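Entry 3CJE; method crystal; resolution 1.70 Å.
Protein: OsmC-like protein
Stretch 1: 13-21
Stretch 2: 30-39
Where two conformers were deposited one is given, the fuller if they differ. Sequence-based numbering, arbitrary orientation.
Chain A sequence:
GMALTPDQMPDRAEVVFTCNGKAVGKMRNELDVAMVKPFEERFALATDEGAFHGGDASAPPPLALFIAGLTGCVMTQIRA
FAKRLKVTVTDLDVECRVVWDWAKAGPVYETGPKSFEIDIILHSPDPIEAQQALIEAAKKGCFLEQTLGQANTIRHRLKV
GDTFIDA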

# COMPACT_ATOMS: atom_id res chain seq x y z
N ALA A 13 -11.27 -11.97 -14.41
CA ALA A 13 -11.54 -10.53 -14.42
C ALA A 13 -10.45 -9.89 -13.62
O ALA A 13 -10.27 -10.24 -12.45
N GLU A 14 -9.74 -8.95 -14.24
CA GLU A 14 -8.55 -8.35 -13.67
C GLU A 14 -8.70 -6.87 -13.36
O GLU A 14 -9.37 -6.11 -14.09
N VAL A 15 -7.97 -6.45 -12.33
CA VAL A 15 -7.69 -5.06 -12.05
C VAL A 15 -6.18 -4.93 -12.19
O VAL A 15 -5.44 -5.73 -11.62
N VAL A 16 -5.71 -3.97 -13.00
CA VAL A 16 -4.28 -3.84 -13.34
C VAL A 16 -3.91 -2.39 -13.12
O VAL A 16 -4.53 -1.50 -13.67
N PHE A 17 -2.89 -2.17 -12.29
CA PHE A 17 -2.27 -0.86 -12.13
C PHE A 17 -0.80 -0.94 -12.49
O PHE A 17 -0.13 -1.95 -12.27
N THR A 18 -0.32 0.17 -13.03
CA THR A 18 1.10 0.37 -13.23
C THR A 18 1.57 1.66 -12.57
O THR A 18 0.79 2.57 -12.31
N CYS A 19 2.88 1.74 -12.36
CA CYS A 19 3.49 2.96 -11.82
C CYS A 19 4.85 3.08 -12.42
O CYS A 19 5.63 2.13 -12.38
N ASN A 20 5.11 4.23 -13.02
CA ASN A 20 6.44 4.57 -13.48
C ASN A 20 6.97 5.66 -12.58
O ASN A 20 6.44 6.76 -12.54
N GLY A 21 8.01 5.32 -11.83
CA GLY A 21 8.60 6.25 -10.88
C GLY A 21 9.91 6.80 -11.37
O GLY A 21 10.75 6.04 -11.90
N GLU A 30 8.76 10.90 -8.23
CA GLU A 30 7.56 11.30 -8.94
C GLU A 30 6.95 10.08 -9.62
O GLU A 30 7.59 9.48 -10.48
N LEU A 31 5.74 9.73 -9.18
CA LEU A 31 5.11 8.47 -9.42
C LEU A 31 3.93 8.66 -10.37
O LEU A 31 2.91 9.17 -9.96
N ASP A 32 4.09 8.22 -11.61
CA ASP A 32 3.07 8.27 -12.63
C ASP A 32 2.29 6.96 -12.58
O ASP A 32 2.72 5.94 -13.12
N VAL A 33 1.14 6.98 -11.90
CA VAL A 33 0.31 5.80 -11.72
C VAL A 33 -0.78 5.74 -12.75
O VAL A 33 -1.35 6.78 -13.15
N ALA A 34 -1.02 4.55 -13.29
CA ALA A 34 -2.16 4.36 -14.17
C ALA A 34 -2.98 3.15 -13.75
O ALA A 34 -2.41 2.09 -13.45
N MSE A 35 -4.30 3.28 -13.73
CA MSE A 35 -5.16 2.11 -13.80
C MSE A 35 -5.22 1.76 -15.27
O MSE A 35 -5.49 2.63 -16.12
N VAL A 36 -4.97 0.49 -15.59
CA VAL A 36 -4.98 -0.02 -16.95
C VAL A 36 -6.24 -0.83 -17.20
O VAL A 36 -6.88 -0.70 -18.26
N LYS A 37 -6.61 -1.67 -16.24
CA LYS A 37 -7.89 -2.38 -16.25
C LYS A 37 -8.53 -2.19 -14.89
O LYS A 37 -7.83 -2.20 -13.88
N PRO A 38 -9.88 -2.10 -14.83
CA PRO A 38 -10.85 -2.26 -15.94
C PRO A 38 -10.95 -1.13 -16.99
O PRO A 38 -11.47 -1.35 -18.09
N PHE A 39 -10.48 0.05 -16.63
CA PHE A 39 -10.40 1.14 -17.62
C PHE A 39 -9.15 1.95 -17.33
O PHE A 39 -8.47 1.74 -16.33

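The two strands run antiparallel, their N-to-C directions 159° apart. As is usual for extended strands, side chains alternate between the two faces of the shared sheet, except at the bulge, and pack laterally against cross-strand neighbours. The ladder fixes these pairings: Thr18 N to Ala34 O and Ala34 N to Thr18 O are both hydrogen bonds of 2.9 Å.

One face carries Phe17, Cys19, Leu31, Val33 and Met35. Phe17 adopts chi1 m (-83°) with chi2 at 74°, which brings the end of its ring nearer the opposing strand. Met35, modelled as selenomethionine, lies over one ring face: its CB is 3.9 Å from the Phe17 ring centroid and 22° off the normal, a CH-pi geometry. With chi1 and chi2 both t and chi3 p, the Met35 chain then leads away, leaving SE oblique to the ring. Val33, chi1 t, meets the ring edge, its CG1 3.9 Å from Phe17 CD2. Its other methyl, CG2, lies 3.8 Å from Cys19 SG. The t rotamer of Cys19 also places SG 3.8 Å from Leu31 CB, so the sulfur touches both residues.

The other face, bearing Val16, Thr18, Asn20, Asp32, Ala34 and Lys37, is more polar. Thr18 takes chi1 p, setting OG1 3.6 Å from Ala34 CB and 2.8 Å from a water. That water donates to Asp32 O at 2.9 Å, linking side chain to backbone across the strands.

A beta bulge shifts the register between Val16 and Phe17, and Val16 O accepts from Val36 N at 2.8 Å and, weakly, from Lys37 N at 3.3 Å. Val36, chi1 t, points its CA-to-CB bond toward the other strand, and its CB sits 4.0 Å from Val16 CG1. Lys37 starts at chi1 m and then extends through three t torsions; its CD packs 3.7 Å from Val16 CG2, while NZ reaches Glu14 OE1 at 3.2 Å in a hydrogen-bonded salt bridge.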

# COMPACT_ATOMS: atom_id res chain seq x y z
CB ALA A 13 -12.85 -10.24 -13.83
CB GLU A 14 -7.37 -8.50 -14.63
CG GLU A 14 -6.91 -9.92 -14.80
CD GLU A 14 -5.67 -10.05 -15.69
OE1 GLU A 14 -5.32 -9.08 -16.43
OE2 GLU A 14 -5.06 -11.13 -15.60
CB VAL A 15 -8.20 -4.60 -10.64
CG1 VAL A 15 -7.66 -3.17 -10.34
CG2 VAL A 15 -9.74 -4.68 -10.55
CB VAL A 16 -3.94 -4.23 -14.80
CG1 VAL A 16 -2.47 -4.04 -15.09
CG2 VAL A 16 -4.39 -5.69 -15.07
CB PHE A 17 -2.38 -0.36 -10.68
CG PHE A 17 -3.70 0.29 -10.35
CD1 PHE A 17 -4.84 -0.46 -10.19
CD2 PHE A 17 -3.80 1.67 -10.22
CE1 PHE A 17 -6.07 0.17 -9.86
CE2 PHE A 17 -5.05 2.28 -9.88
CZ PHE A 17 -6.14 1.53 -9.71
CB THR A 18 1.45 0.42 -14.71
OG1 THR A 18 0.81 1.54 -15.37
CG2 THR A 18 1.05 -0.90 -15.40
CB CYS A 19 3.59 2.87 -10.33
SG CYS A 19 4.25 4.38 -9.55
CB ASN A 20 6.51 5.04 -14.90
CG ASN A 20 7.99 5.21 -15.32
OD1 ASN A 20 8.76 4.25 -15.26
ND2 ASN A 20 8.40 6.44 -15.57
CB GLU A 30 7.91 12.41 -9.92
CG GLU A 30 8.24 13.70 -9.19
CD GLU A 30 8.61 14.88 -10.10
OE1 GLU A 30 8.84 14.68 -11.31
OE2 GLU A 30 8.67 16.03 -9.58
CB LEU A 31 4.65 7.88 -8.09
CG LEU A 31 5.78 7.74 -7.06
CD1 LEU A 31 5.31 7.59 -5.64
CD2 LEU A 31 6.75 6.62 -7.53
CB ASP A 32 3.72 8.44 -14.00
CG ASP A 32 2.73 8.43 -15.16
OD1 ASP A 32 1.46 8.50 -14.98
OD2 ASP A 32 3.28 8.32 -16.31
CB VAL A 33 -0.34 5.78 -10.29
CG1 VAL A 33 -1.25 4.57 -10.10
CG2 VAL A 33 0.74 5.84 -9.21
CB ALA A 34 -1.69 4.13 -15.60
CB MSE A 35 -6.58 2.36 -13.26
CG MSE A 35 -7.36 1.08 -13.18
SE MSE A 35 -9.13 1.27 -12.32
CE MSE A 35 -9.75 2.83 -13.30
CB VAL A 36 -3.70 -0.86 -17.24
CG1 VAL A 36 -3.76 -1.38 -18.67
CG2 VAL A 36 -2.45 0.01 -17.03
CB LYS A 37 -7.69 -3.88 -16.50
CG LYS A 37 -6.97 -4.23 -17.77
CD LYS A 37 -6.88 -5.77 -17.83
CE LYS A 37 -6.05 -6.33 -18.98
NZ LYS A 37 -6.34 -7.81 -19.15
CB PRO A 38 -12.18 -2.36 -15.22
CG PRO A 38 -11.91 -2.64 -13.86
CD PRO A 38 -10.58 -2.04 -13.54
CB PHE A 39 -11.67 2.02 -17.63
CG PHE A 39 -11.91 2.81 -16.39
CD1 PHE A 39 -12.64 2.29 -15.33
CD2 PHE A 39 -11.43 4.09 -16.27
CE1 PHE A 39 -12.90 3.02 -14.20
CE2 PHE A 39 -11.66 4.83 -15.12
CZ PHE A 39 -12.39 4.29 -14.07
O HOH W 1 2.13 3.97 -15.11